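Local coordinates for uncharacterized protein (Streptococcus pneumoniae, PDB 3LFT) that binds L-tryptophan and is probably the substrate-binding component of an ABC transporter that takes up this amino acid or a related ligand, at residues K274-E278 against L279-I283. Residues are numbered along the deposited sequence; the frame is centred on the assembly and turned at random.
Sequences KIAQE and LGITI
A276 and I281 meet across a Schellman motif that closes helix 273-278 at its C-terminal end, on the surface of a protein of the ABC-transporter substrate-binding family. The A276 methyl faces two isoleucines of the departing chain: CB of I281 at 4.2 Å, and the CG1-CD1 arm of I283, whose CD1 comes to 3.9 Å from A276 CB. With I283 CG1 anti to the carbonyl carbon (chi1 -56°), the arm extends back toward the helix. On the adjoining flank, I275 and L279, four residues apart, run side by side in the same direction; the branch CG2 of I275 approaches L279 CD1, while L279 CG rests against I275 O. L229 adjoins both A276 and I281, and L129 of helix 119-129 touches I281 and I283, so the apolar side of the turn packs onto the rest of the fold. Backbone bonds fix the reversal. L279 N donates to I275 O and, weakly, to A276 O; G280, with positive phi (75°), turns the chain and gives its N-H to Q277 O. The motif's outer bond, I281 N to A276 O, is 2.9 Å long and fairly straight (158°), its donor standing above the carbonyl plane.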
loop_
_atom_site.group_PDB
_atom_site.type_symbol
_atom_site.label_atom_id
_atom_site.label_comp_id
_atom_site.label_asym_id
_atom_site.label_seq_id
_atom_site.Cartn_x
_atom_site.Cartn_y
_atom_site.Cartn_z
ATOM N N LYS A 274 -13.378 15.231 12.388
ATOM C CA LYS A 274 -14.229 16.238 11.756
ATOM C C LYS A 274 -15.069 15.646 10.633
ATOM O O LYS A 274 -16.242 15.972 10.515
ATOM C CB LYS A 274 -13.423 17.447 11.263
ATOM N N ILE A 275 -14.498 14.733 9.836
ATOM C CA ILE A 275 -15.284 14.078 8.789
ATOM C C ILE A 275 -16.427 13.278 9.413
ATOM O O ILE A 275 -17.574 13.361 8.956
ATOM C CB ILE A 275 -14.402 13.209 7.858
ATOM C CG1 ILE A 275 -13.483 14.097 7.004
ATOM C CG2 ILE A 275 -15.249 12.285 6.983
ATOM C CD1 ILE A 275 -14.185 14.902 5.898
ATOM N N ALA A 276 -16.146 12.543 10.492
ATOM C CA ALA A 276 -17.215 11.815 11.194
ATOM C C ALA A 276 -18.324 12.738 11.635
ATOM O O ALA A 276 -19.506 12.490 11.343
ATOM C CB ALA A 276 -16.669 11.045 12.396
ATOM N N GLN A 277 -17.933 13.795 12.339
ATOM C CA GLN A 277 -18.901 14.715 12.920
ATOM C C GLN A 277 -19.720 15.368 11.826
ATOM O O GLN A 277 -20.935 15.500 11.986
ATOM C CB GLN A 277 -18.214 15.761 13.805
ATOM C CG GLN A 277 -17.659 15.121 15.092
ATOM C CD GLN A 277 -16.851 16.089 15.934
ATOM O OE1 GLN A 277 -16.306 17.075 15.433
ATOM N NE2 GLN A 277 -16.755 15.799 17.224
ATOM N N GLU A 278 -19.065 15.771 10.731
ATOM C CA GLU A 278 -19.759 16.400 9.600
ATOM C C GLU A 278 -20.776 15.460 8.961
ATOM O O GLU A 278 -21.770 15.923 8.405
ATOM C CB GLU A 278 -18.787 16.837 8.509
ATOM C CG GLU A 278 -17.925 18.036 8.794
ATOM C CD GLU A 278 -16.870 18.233 7.705
ATOM O OE1 GLU A 278 -16.931 17.544 6.647
ATOM O OE2 GLU A 278 -15.966 19.065 7.905
ATOM N N LEU A 279 -20.516 14.154 9.025
ATOM C CA LEU A 279 -21.438 13.155 8.486
ATOM C C LEU A 279 -22.542 12.799 9.488
ATOM O O LEU A 279 -23.401 11.965 9.194
ATOM C CB LEU A 279 -20.679 11.889 8.056
ATOM C CG LEU A 279 -19.798 11.980 6.803
ATOM C CD1 LEU A 279 -19.033 10.688 6.622
ATOM C CD2 LEU A 279 -20.663 12.274 5.571
ATOM N N GLY A 280 -22.497 13.418 10.665
ATOM C CA GLY A 280 -23.466 13.142 11.723
ATOM C C GLY A 280 -23.234 11.817 12.422
ATOM O O GLY A 280 -24.154 11.281 13.025
ATOM N N ILE A 281 -22.010 11.300 12.334
ATOM C CA ILE A 281 -21.629 10.037 12.947
ATOM C C ILE A 281 -21.222 10.290 14.404
ATOM O O ILE A 281 -20.600 11.321 14.735
ATOM C CB ILE A 281 -20.491 9.369 12.127
ATOM C CG1 ILE A 281 -21.016 8.917 10.766
ATOM C CG2 ILE A 281 -19.905 8.173 12.873
ATOM C CD1 ILE A 281 -19.895 8.532 9.775
ATOM N N THR A 282 -21.628 9.381 15.282
ATOM C CA THR A 282 -21.114 9.372 16.639
ATOM C C THR A 282 -19.907 8.464 16.650
ATOM O O THR A 282 -19.951 7.345 16.134
ATOM C CB THR A 282 -22.135 8.829 17.661
ATOM O OG1 THR A 282 -22.520 7.495 17.306
ATOM C CG2 THR A 282 -23.362 9.699 17.718
ATOM N N ILE A 283 -18.806 8.950 17.196
ATOM C CA ILE A 283 -17.678 8.064 17.407
ATOM C C ILE A 283 -17.832 7.426 18.783
ATOM O O ILE A 283 -17.823 8.136 19.786
ATOM C CB ILE A 283 -16.323 8.787 17.291
ATOM C CG1 ILE A 283 -16.182 9.491 15.933
ATOM C CG2 ILE A 283 -15.189 7.797 17.515
ATOM C CD1 ILE A 283 -15.040 10.491 15.862
#